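Local coordinates for Low molecular weight protein-tyrosine-phosphatase ptpA (PDB 3ROF) that removes phosphate from phosphotyrosine in proteins by hydrolysis and, as a secreted bacterial effector, probably helps the pathogen survive inside macrophages, at residues V7-V12 with I39-R44; N16-P21 with P54-T59; A23-R28 with H66-D71; F84-A89 with Q108-L113. All blocks are in the same frame, centred on the assembly; numbering follows the deposited sequence. Where two conformers were deposited one is given.

Interaction 1: V7-V12 with I39-R44; sequences VDVAFV and IKVHSR. With PO4 (phosphate ion), chain D.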
# COMPACT_ATOMS: atom_id res chain seq x y z
N VAL A 7 5.12 2.40 14.03
CA VAL A 7 4.69 3.31 13.01
C VAL A 7 3.78 2.56 12.04
O VAL A 7 3.90 1.34 11.88
CB VAL A 7 5.83 4.04 12.28
CG1 VAL A 7 6.68 4.84 13.27
CG2 VAL A 7 6.63 3.09 11.54
N ASP A 8 2.85 3.30 11.44
CA ASP A 8 1.87 2.72 10.57
C ASP A 8 2.11 3.18 9.14
O ASP A 8 2.24 4.39 8.90
CB ASP A 8 0.49 3.14 11.01
CG ASP A 8 0.15 2.59 12.36
OD1 ASP A 8 -0.18 1.40 12.45
OD2 ASP A 8 0.24 3.35 13.35
N VAL A 9 2.14 2.22 8.22
CA VAL A 9 2.20 2.52 6.79
C VAL A 9 0.97 1.98 6.12
O VAL A 9 0.62 0.82 6.33
CB VAL A 9 3.52 1.97 6.10
CG1 VAL A 9 3.76 0.52 6.32
CG2 VAL A 9 3.57 2.30 4.64
N ALA A 10 0.32 2.79 5.29
CA ALA A 10 -0.85 2.34 4.51
C ALA A 10 -0.56 2.47 3.05
O ALA A 10 -0.19 3.54 2.59
CB ALA A 10 -2.08 3.16 4.83
N PHE A 11 -0.79 1.39 2.32
CA PHE A 11 -0.84 1.46 0.86
C PHE A 11 -2.26 1.83 0.46
O PHE A 11 -3.23 1.30 1.02
CB PHE A 11 -0.43 0.11 0.27
CG PHE A 11 0.99 -0.25 0.56
CD1 PHE A 11 2.02 0.34 -0.17
CD2 PHE A 11 1.31 -1.13 1.58
CE1 PHE A 11 3.34 0.02 0.11
CE2 PHE A 11 2.61 -1.47 1.83
CZ PHE A 11 3.64 -0.89 1.12
N VAL A 12 -2.39 2.67 -0.57
CA VAL A 12 -3.71 3.17 -0.97
C VAL A 12 -3.85 3.13 -2.47
O VAL A 12 -2.98 3.60 -3.22
CB VAL A 12 -3.96 4.61 -0.49
CG1 VAL A 12 -5.35 5.07 -0.87
CG2 VAL A 12 -3.78 4.72 1.02
N ILE A 39 6.94 -1.73 12.43
CA ILE A 39 6.16 -1.17 11.33
C ILE A 39 4.92 -2.03 11.12
O ILE A 39 5.02 -3.24 10.85
CB ILE A 39 6.97 -1.09 10.03
CG1 ILE A 39 8.19 -0.18 10.20
CG2 ILE A 39 6.11 -0.58 8.89
CD1 ILE A 39 9.17 -0.22 9.03
N LYS A 40 3.75 -1.41 11.25
CA LYS A 40 2.46 -2.06 11.02
C LYS A 40 1.90 -1.63 9.68
O LYS A 40 1.98 -0.44 9.35
CB LYS A 40 1.48 -1.70 12.12
CG LYS A 40 0.18 -2.46 12.04
CD LYS A 40 -0.76 -2.19 13.21
CE LYS A 40 -2.07 -2.95 13.03
NZ LYS A 40 -3.06 -2.63 14.10
N VAL A 41 1.44 -2.58 8.87
CA VAL A 41 1.01 -2.30 7.52
C VAL A 41 -0.50 -2.35 7.41
O VAL A 41 -1.16 -3.19 8.06
CB VAL A 41 1.66 -3.29 6.54
CG1 VAL A 41 1.53 -2.79 5.12
CG2 VAL A 41 3.14 -3.52 6.86
N HIS A 42 -1.03 -1.46 6.58
CA HIS A 42 -2.47 -1.32 6.33
C HIS A 42 -2.70 -1.10 4.85
O HIS A 42 -1.77 -0.77 4.11
CB HIS A 42 -2.99 -0.08 7.06
CG HIS A 42 -2.63 -0.02 8.50
ND1 HIS A 42 -3.52 -0.32 9.52
CD2 HIS A 42 -1.50 0.38 9.10
CE1 HIS A 42 -2.92 -0.12 10.69
NE2 HIS A 42 -1.71 0.32 10.46
N SER A 43 -3.96 -1.13 4.44
CA SER A 43 -4.31 -0.68 3.11
C SER A 43 -5.73 -0.11 3.09
O SER A 43 -6.59 -0.51 3.90
CB SER A 43 -4.16 -1.80 2.08
OG SER A 43 -5.04 -2.88 2.34
N ARG A 44 -5.95 0.78 2.12
CA ARG A 44 -7.23 1.42 1.92
C ARG A 44 -7.44 1.61 0.43
O ARG A 44 -6.48 1.69 -0.35
CB ARG A 44 -7.27 2.79 2.60
CG ARG A 44 -7.13 2.85 4.10
CD ARG A 44 -8.31 2.21 4.78
NE ARG A 44 -8.33 2.44 6.24
CZ ARG A 44 -7.76 1.64 7.11
NH1 ARG A 44 -7.04 0.59 6.72
NH2 ARG A 44 -7.85 1.93 8.41
P PO4 D . -6.90 -1.38 10.10
O1 PO4 D . -6.17 -2.01 11.27
O2 PO4 D . -7.61 -0.15 10.58
O3 PO4 D . -5.98 -0.87 9.00
O4 PO4 D . -7.95 -2.30 9.51

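Interaction 2: N16-P21 with P54-T59; sequences NICRSP and PPHEGT. With PO4 (phosphate ion), chain C.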
# COMPACT_ATOMS: atom_id res chain seq x y z
N ASN A 16 -8.94 -1.00 -3.31
CA ASN A 16 -8.43 -1.82 -2.22
C ASN A 16 -8.75 -3.31 -2.46
O ASN A 16 -9.03 -4.03 -1.51
CB ASN A 16 -8.90 -1.37 -0.84
CG ASN A 16 -8.14 -1.98 0.33
OD1 ASN A 16 -8.73 -2.22 1.38
ND2 ASN A 16 -6.82 -2.20 0.19
N ILE A 17 -8.64 -3.74 -3.72
CA ILE A 17 -8.75 -5.14 -4.07
C ILE A 17 -7.56 -5.66 -4.86
O ILE A 17 -7.29 -6.86 -4.77
CB ILE A 17 -10.11 -5.48 -4.77
CG1 ILE A 17 -10.38 -4.56 -5.97
CG2 ILE A 17 -11.23 -5.44 -3.78
CD1 ILE A 17 -11.46 -5.09 -6.88
N CYS A 18 -6.86 -4.81 -5.61
CA CYS A 18 -5.77 -5.33 -6.45
C CYS A 18 -4.42 -4.85 -5.92
O CYS A 18 -3.64 -5.66 -5.36
CB CYS A 18 -5.92 -4.93 -7.91
SG CYS A 18 -7.45 -5.55 -8.69
N ARG A 19 -4.10 -3.59 -6.10
CA ARG A 19 -2.73 -3.10 -5.85
C ARG A 19 -2.36 -2.98 -4.40
O ARG A 19 -1.35 -3.53 -3.96
CB ARG A 19 -2.51 -1.76 -6.56
CG ARG A 19 -2.50 -1.87 -8.07
CD ARG A 19 -2.65 -0.54 -8.80
NE ARG A 19 -3.97 -0.02 -8.60
CZ ARG A 19 -4.37 1.19 -8.95
NH1 ARG A 19 -3.53 1.99 -9.59
NH2 ARG A 19 -5.61 1.60 -8.67
N SER A 20 -3.13 -2.23 -3.62
CA SER A 20 -2.72 -2.02 -2.24
C SER A 20 -2.78 -3.29 -1.39
O SER A 20 -1.93 -3.43 -0.52
CB SER A 20 -3.43 -0.83 -1.59
OG SER A 20 -4.84 -1.00 -1.46
N PRO A 21 -3.72 -4.24 -1.61
CA PRO A 21 -3.61 -5.46 -0.83
C PRO A 21 -2.34 -6.23 -1.19
O PRO A 21 -1.71 -6.85 -0.33
CB PRO A 21 -4.89 -6.26 -1.21
CG PRO A 21 -5.86 -5.20 -1.62
CD PRO A 21 -5.00 -4.18 -2.37
N PRO A 54 -12.52 -9.82 0.06
CA PRO A 54 -11.14 -10.26 -0.10
C PRO A 54 -10.51 -9.63 -1.34
O PRO A 54 -11.20 -9.04 -2.17
CB PRO A 54 -11.26 -11.78 -0.22
CG PRO A 54 -12.65 -11.97 -0.82
CD PRO A 54 -13.50 -10.86 -0.29
N PRO A 55 -9.19 -9.79 -1.48
CA PRO A 55 -8.54 -9.23 -2.66
C PRO A 55 -9.07 -9.88 -3.94
O PRO A 55 -9.61 -10.98 -3.98
CB PRO A 55 -7.05 -9.56 -2.43
CG PRO A 55 -6.92 -9.69 -0.93
CD PRO A 55 -8.22 -10.37 -0.54
N HIS A 56 -8.85 -9.19 -5.05
CA HIS A 56 -9.13 -9.69 -6.39
C HIS A 56 -8.44 -11.02 -6.58
O HIS A 56 -7.33 -11.25 -6.09
CB HIS A 56 -8.63 -8.66 -7.38
CG HIS A 56 -9.05 -8.87 -8.80
ND1 HIS A 56 -8.56 -9.87 -9.61
CD2 HIS A 56 -9.89 -8.14 -9.58
CE1 HIS A 56 -9.09 -9.76 -10.81
NE2 HIS A 56 -9.91 -8.73 -10.82
N GLU A 57 -9.07 -11.90 -7.34
CA GLU A 57 -8.48 -13.17 -7.71
C GLU A 57 -7.06 -13.04 -8.20
O GLU A 57 -6.21 -13.87 -7.84
CB GLU A 57 -9.36 -13.84 -8.79
CG GLU A 57 -8.75 -15.02 -9.46
CD GLU A 57 -9.67 -15.74 -10.43
OE1 GLU A 57 -10.89 -15.80 -10.19
OE2 GLU A 57 -9.14 -16.28 -11.42
N GLY A 58 -6.76 -12.06 -9.04
CA GLY A 58 -5.40 -11.93 -9.56
C GLY A 58 -4.36 -11.67 -8.48
O GLY A 58 -3.22 -12.14 -8.59
N THR A 59 -4.73 -10.88 -7.46
CA THR A 59 -3.83 -10.62 -6.35
C THR A 59 -3.70 -11.85 -5.47
O THR A 59 -2.60 -12.23 -5.08
CB THR A 59 -4.27 -9.39 -5.56
OG1 THR A 59 -3.98 -8.26 -6.39
CG2 THR A 59 -3.55 -9.29 -4.23
P PO4 C . -7.21 -1.48 -7.27
O1 PO4 C . -5.73 -1.75 -7.36
O2 PO4 C . -7.53 -0.00 -7.27
O3 PO4 C . -7.88 -2.15 -8.51
O4 PO4 C . -7.83 -2.19 -6.09

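Interaction 3: A23-R28 with H66-D71; sequences AEAIMR and HNIPFD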
# COMPACT_ATOMS: atom_id res chain seq x y z
N ALA A 23 0.54 -5.04 -2.18
CA ALA A 23 1.64 -4.36 -1.54
C ALA A 23 1.65 -4.61 -0.02
O ALA A 23 2.70 -4.83 0.57
CB ALA A 23 1.61 -2.87 -1.85
N GLU A 24 0.46 -4.53 0.61
CA GLU A 24 0.37 -4.75 2.05
C GLU A 24 0.92 -6.11 2.40
O GLU A 24 1.70 -6.26 3.35
CB GLU A 24 -1.09 -4.62 2.51
CG GLU A 24 -1.29 -5.04 3.93
CD GLU A 24 -2.73 -5.06 4.41
OE1 GLU A 24 -3.65 -4.68 3.68
OE2 GLU A 24 -2.92 -5.54 5.56
N ALA A 25 0.46 -7.15 1.69
CA ALA A 25 0.86 -8.51 2.03
C ALA A 25 2.37 -8.71 1.82
O ALA A 25 3.03 -9.34 2.64
CB ALA A 25 0.07 -9.49 1.20
N ILE A 26 2.89 -8.21 0.71
CA ILE A 26 4.32 -8.35 0.43
C ILE A 26 5.13 -7.64 1.52
O ILE A 26 6.09 -8.16 2.04
CB ILE A 26 4.66 -7.81 -0.97
CG1 ILE A 26 4.04 -8.67 -2.06
CG2 ILE A 26 6.18 -7.66 -1.13
CD1 ILE A 26 4.04 -8.04 -3.42
N MET A 27 4.74 -6.39 1.83
CA MET A 27 5.44 -5.60 2.83
C MET A 27 5.43 -6.27 4.20
O MET A 27 6.47 -6.36 4.87
CB MET A 27 4.77 -4.22 2.92
CG MET A 27 5.40 -3.23 3.88
SD MET A 27 6.91 -2.56 3.17
CE MET A 27 7.16 -1.16 4.28
N ARG A 28 4.25 -6.78 4.60
CA ARG A 28 4.17 -7.46 5.90
C ARG A 28 5.12 -8.66 5.95
O ARG A 28 5.84 -8.86 6.94
CB ARG A 28 2.74 -7.91 6.16
CG ARG A 28 2.60 -8.70 7.45
CD ARG A 28 1.13 -9.03 7.77
NE ARG A 28 0.40 -7.80 8.03
CZ ARG A 28 -0.56 -7.28 7.28
NH1 ARG A 28 -1.09 -7.95 6.27
NH2 ARG A 28 -1.01 -6.07 7.55
N HIS A 66 3.62 -17.13 -4.56
CA HIS A 66 4.86 -16.76 -3.87
C HIS A 66 4.82 -17.03 -2.35
O HIS A 66 5.69 -16.58 -1.60
CB HIS A 66 5.21 -15.30 -4.19
CG HIS A 66 5.50 -15.07 -5.63
ND1 HIS A 66 6.66 -15.51 -6.23
CD2 HIS A 66 4.78 -14.45 -6.59
CE1 HIS A 66 6.64 -15.17 -7.51
NE2 HIS A 66 5.50 -14.54 -7.75
N ASN A 67 3.80 -17.76 -1.91
CA ASN A 67 3.67 -18.14 -0.52
C ASN A 67 3.67 -16.93 0.42
O ASN A 67 4.35 -16.91 1.46
CB ASN A 67 4.79 -19.10 -0.14
CG ASN A 67 4.68 -20.40 -0.90
OD1 ASN A 67 3.62 -21.02 -0.90
ND2 ASN A 67 5.74 -20.78 -1.59
N ILE A 68 2.86 -15.95 0.07
CA ILE A 68 2.72 -14.73 0.86
C ILE A 68 1.31 -14.74 1.47
O ILE A 68 0.33 -14.68 0.74
CB ILE A 68 2.95 -13.47 0.00
CG1 ILE A 68 4.33 -13.51 -0.63
CG2 ILE A 68 2.75 -12.23 0.84
CD1 ILE A 68 4.51 -12.44 -1.69
N PRO A 69 1.17 -14.80 2.80
CA PRO A 69 -0.17 -14.83 3.39
C PRO A 69 -0.91 -13.51 3.32
O PRO A 69 -0.32 -12.41 3.33
CB PRO A 69 0.08 -15.23 4.84
CG PRO A 69 1.47 -14.89 5.10
CD PRO A 69 2.23 -14.87 3.81
N PHE A 70 -2.23 -13.61 3.20
CA PHE A 70 -3.10 -12.44 3.23
C PHE A 70 -4.34 -12.69 4.11
O PHE A 70 -5.37 -12.06 3.94
CB PHE A 70 -3.50 -11.99 1.81
CG PHE A 70 -4.12 -13.05 0.97
CD1 PHE A 70 -5.48 -13.18 0.89
CD2 PHE A 70 -3.33 -13.87 0.22
CE1 PHE A 70 -6.07 -14.18 0.09
CE2 PHE A 70 -3.90 -14.85 -0.59
CZ PHE A 70 -5.27 -15.01 -0.65
N ASP A 71 -4.20 -13.58 5.11
CA ASP A 71 -5.30 -13.92 6.01
C ASP A 71 -5.92 -12.68 6.63
O ASP A 71 -5.22 -11.84 7.16
CB ASP A 71 -4.78 -14.81 7.12
CG ASP A 71 -4.21 -16.05 6.58
OD1 ASP A 71 -4.99 -17.01 6.50
OD2 ASP A 71 -3.05 -16.01 6.14
O HOH W 1 1.89 -11.19 4.41
O HOH W 2 -1.04 -10.76 5.81

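Interaction 4: F84-A89 with Q108-L113; sequences FDYIVA and QLFKLL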
# COMPACT_ATOMS: atom_id res chain seq x y z
N PHE A 84 -2.11 8.07 8.58
CA PHE A 84 -1.12 7.09 8.96
C PHE A 84 0.22 7.82 8.94
O PHE A 84 0.35 8.88 8.32
CB PHE A 84 -1.08 5.94 7.93
CG PHE A 84 -2.41 5.29 7.71
CD1 PHE A 84 -2.78 4.21 8.43
CD2 PHE A 84 -3.30 5.78 6.74
CE1 PHE A 84 -4.02 3.60 8.24
CE2 PHE A 84 -4.52 5.20 6.55
CZ PHE A 84 -4.88 4.11 7.29
N ASP A 85 1.24 7.25 9.56
CA ASP A 85 2.55 7.89 9.52
C ASP A 85 3.08 8.01 8.09
O ASP A 85 3.70 9.04 7.73
CB ASP A 85 3.55 7.14 10.38
CG ASP A 85 3.14 7.11 11.82
OD1 ASP A 85 3.07 8.19 12.42
OD2 ASP A 85 2.79 6.04 12.35
N TYR A 86 2.86 6.96 7.29
CA TYR A 86 3.30 6.93 5.91
C TYR A 86 2.14 6.43 5.08
O TYR A 86 1.52 5.44 5.45
CB TYR A 86 4.49 5.99 5.72
CG TYR A 86 5.66 6.41 6.58
CD1 TYR A 86 6.60 7.34 6.14
CD2 TYR A 86 5.78 5.92 7.88
CE1 TYR A 86 7.62 7.79 6.98
CE2 TYR A 86 6.80 6.34 8.71
CZ TYR A 86 7.71 7.26 8.24
OH TYR A 86 8.72 7.68 9.08
N ILE A 87 1.85 7.14 4.00
CA ILE A 87 0.76 6.77 3.07
C ILE A 87 1.41 6.61 1.70
O ILE A 87 2.05 7.55 1.20
CB ILE A 87 -0.37 7.83 3.04
CG1 ILE A 87 -0.91 8.07 4.45
CG2 ILE A 87 -1.46 7.39 2.11
CD1 ILE A 87 -1.89 9.14 4.52
N VAL A 88 1.26 5.44 1.09
CA VAL A 88 1.95 5.12 -0.13
C VAL A 88 0.87 4.79 -1.19
O VAL A 88 0.26 3.72 -1.17
CB VAL A 88 2.92 3.95 0.05
CG1 VAL A 88 3.62 3.65 -1.30
CG2 VAL A 88 3.94 4.30 1.14
N ALA A 89 0.67 5.75 -2.08
CA ALA A 89 -0.34 5.69 -3.13
C ALA A 89 0.21 4.97 -4.35
O ALA A 89 1.41 4.99 -4.60
CB ALA A 89 -0.71 7.11 -3.52
N GLN A 108 3.13 11.38 5.95
CA GLN A 108 3.90 11.60 4.73
C GLN A 108 3.29 10.79 3.59
O GLN A 108 3.16 9.58 3.69
CB GLN A 108 5.33 11.16 4.95
CG GLN A 108 6.00 11.98 6.04
CD GLN A 108 7.36 11.49 6.35
OE1 GLN A 108 8.19 11.38 5.45
NE2 GLN A 108 7.63 11.20 7.61
N LEU A 109 3.00 11.48 2.50
CA LEU A 109 2.32 10.87 1.36
C LEU A 109 3.30 10.76 0.19
O LEU A 109 3.90 11.75 -0.23
CB LEU A 109 1.13 11.74 0.98
CG LEU A 109 0.32 11.35 -0.26
CD1 LEU A 109 -0.25 9.96 -0.17
CD2 LEU A 109 -0.77 12.36 -0.48
N PHE A 110 3.45 9.54 -0.33
CA PHE A 110 4.37 9.23 -1.44
C PHE A 110 3.61 8.39 -2.45
O PHE A 110 2.60 7.79 -2.11
CB PHE A 110 5.54 8.39 -0.96
CG PHE A 110 6.38 9.06 0.04
CD1 PHE A 110 7.32 10.00 -0.36
CD2 PHE A 110 6.33 8.74 1.38
CE1 PHE A 110 8.15 10.62 0.56
CE2 PHE A 110 7.17 9.39 2.32
CZ PHE A 110 8.07 10.31 1.89
N LYS A 111 4.15 8.28 -3.67
CA LYS A 111 3.80 7.20 -4.59
C LYS A 111 4.78 6.06 -4.42
O LYS A 111 5.96 6.28 -4.19
CB LYS A 111 3.82 7.68 -6.03
CG LYS A 111 2.72 8.63 -6.37
CD LYS A 111 2.85 9.04 -7.91
CE LYS A 111 1.84 10.05 -8.37
NZ LYS A 111 2.16 10.35 -9.77
N LEU A 112 4.29 4.83 -4.56
CA LEU A 112 5.10 3.63 -4.44
C LEU A 112 6.38 3.74 -5.24
O LEU A 112 7.47 3.38 -4.74
CB LEU A 112 4.31 2.42 -4.88
CG LEU A 112 5.06 1.08 -4.80
CD1 LEU A 112 5.21 0.62 -3.38
CD2 LEU A 112 4.36 0.01 -5.61
N LEU A 113 6.27 4.15 -6.50
CA LEU A 113 7.43 4.08 -7.40
C LEU A 113 8.46 5.19 -7.16
O LEU A 113 9.51 5.18 -7.81
CB LEU A 113 6.95 3.99 -8.85
CG LEU A 113 6.24 2.66 -9.17
CD1 LEU A 113 5.70 2.72 -10.60
CD2 LEU A 113 7.15 1.44 -9.02
O HOH W 3 5.20 10.70 9.31

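Interaction 1: V7-V12 with I39-R44
H42, its CG beside the backbone N, reaches diagonally across to D8 on the neighbouring strand, two residues before its backbone partner A10: NE2 donates to OD1 at 2.7 Å with an N-H...O angle of 163°. The acceptor lies close to the plane of the ring, whereas the donor meets OD1 on its anti side, 31° out of the carboxylate plane, and the two flat groups are turned 55° apart. The other ring nitrogen, ND1, gives its N-H to O3 of a phosphate ion, probably from the crystallisation liquor, at 2.6 Å, so both ring nitrogens are bonded as donors, consistent with a protonated imidazolium that the carboxylate and the phosphate would stabilise. R44 holds the same ion: its NH1 donates to O3 and its NH2 to O2, while NH1 also reaches S43 O and NE pairs with D82. K40 lies beside D8, its CB 3.5 Å from D8 OD1, and then runs on extended.

V7, V9, F11, I39, V41 and S43 occupy the other face. V9 CG1 touches I39 CG2 at 3.7 Å, and CE2 of F11 has V41 CG1 at its rim, also 3.7 Å away and near the ring plane. S43 OG is hydrogen-bonded to E24 of helix 19-33. Six backbone-paired positions in register, from V7 with I39 to V12 with R44, join the strands; K40 N donates to V7 O at 2.8 Å and V9 N to K40 O at 2.9 Å. With helix 19-33 connecting them, these parallel strands form the first beta-alpha-beta unit of the low molecular weight phosphatase fold.

Interaction 2: N16-P21 with P54-T59
I17 turns its carbonyl to the turn before helix 57-65, where H56 N donates to I17 O at 2.8 Å, tilted 35° from the carbonyl plane. Its CG2 branch lies beside P54 O, and CD1 approaches the rim of the H56 ring, near its plane. The amide of I17 faces the other way and donates to O4 of a bound phosphate, probably from the crystallisation liquor. C18 follows with its own N on the same O4, at 2.8 Å. SG, anti to the carbonyl carbon (chi1 -61°), lies 3.6 Å from H56 CB and 4.2 Å from the centroid of the imidazole, an oblique sulfur-aromatic approach. C18 O accepts from T59 OG1 at 2.8 Å.

R19 takes no part in the packing against 54-59 but completes the grip on the ion: its N and NE both donate to O1, NE at 2.8 Å and 176°, and NH2 reaches O2. With the amide of G15, these donors form the phosphate-binding loop of the tyrosine phosphatases, wrapped round the ion at the N-terminal end of helix 19-33; R19 is probably an active-site residue, and its NH1 pairs with D91.

P21, in the first turn of that helix, sets CB against P55 CG at 4.0 Å, proline on proline. On the other segment, H56 is the N-cap of helix 57-65: ND1 accepts in the ring plane from G58 N at 2.9 Å, fixing how the imidazole is turned beside C18 SG.

Interaction 3: A23-R28 with H66-D71
A25 and R28 meet the P69 carbonyl through water, and the guanidinium of R28 is the flat group at this join. At its edge, in plane, lies E24 OE2 from one turn earlier in the same helix: NH2 donates to it at 2.8 Å along the anti lone pair, and NH1 at 3.1 Å from 36° above the carboxylate plane, an end-on salt bridge with both nitrogens on one oxygen. NH1 also donates to a water that passes a longer bond, 3.1 Å, to P69 O. The F70 ring is turned from the helix; CB is the part that approaches A25 CB, at 4.4 Å, while its side chain touches Q60, L63 and N64 of helix 57-65.

The 66-71 segment follows that helix, whose end is a Schellman motif with N67 at positive phi as the C-prime residue: I68 N bonds to L63 O and N67 N to N64 O. This turn brings the chain back against helix 19-33, where I68 makes most of the direct packing. Its CG2, anti to the backbone N, lies 3.4 Å from A25 O and 3.8 Å from A25 CB, and CD1 meets I26 CG1 at 3.8 Å, the two isoleucines crossing at a slant. A25 CB also touches P69 O. A second water donates to both A25 O and P69 O. I26 also packs against Y136 and V139 of helix 132-153.

Interaction 4: F84-A89 with Q108-L113
I87 and L109 touch on one face of this parallel pair, CG2 of the isoleucine 3.6 Å from CD1 of the leucine; L109 CG is anti to its backbone N (chi1 176°), and CD1 also lies near I87 O. On the other face Y86 and Q108 run side by side, pointing the same way, with Q108 NE2 3.5 Å from Y86 CE1 and the amide and ring planes 55° apart. Further along, V88 CG1 packs 3.8 Å from L112 CB, where the second strand turns into a 3-10 segment.

Backbone bonds set this register: Q108 N to D85 O, I87 N to Q108 O at 2.8 Å, F110 N to I87 O, A89 N to F110 O, and L112 N to A89 O at 2.9 Å. A water also links D85 O to Q108 NE2.

Farther out, D153 of helix 132-153 is hydrogen-bonded to both Y86 OH and Q108 NE2, and Y149 pairs with Q108 OE1, tying that face to the helix. A89 and L109 lie instead against helix 92-101, the crossover of this beta-alpha-beta unit. Strand 86-89 continues the sheet to strand 7-13, while strand 108-111 is one of its two outer edges.

In the fold
Interactions 1 and 4 are strand pairings in one four-stranded parallel sheet, joined where strands 7-13 and 86-89 lie side by side, each in its own beta-alpha-beta unit; interaction 1 is buried, the other three partly. Interactions 2 and 3 lie off the sheet and share helix 19-33, its N-terminal end in one and its middle in the other, against helix 57-65 and the loop after it. Their chemistry follows: regular backbone bonding in the sheet, single hydrogen bonds beside a phosphate loop in interaction 2, and apolar contacts with water bridges in interaction 3. S43 ties interaction 1 to both, through N16 and E24. Interaction 4 touches neither interaction 2 nor interaction 3, about 18 Å away between centres.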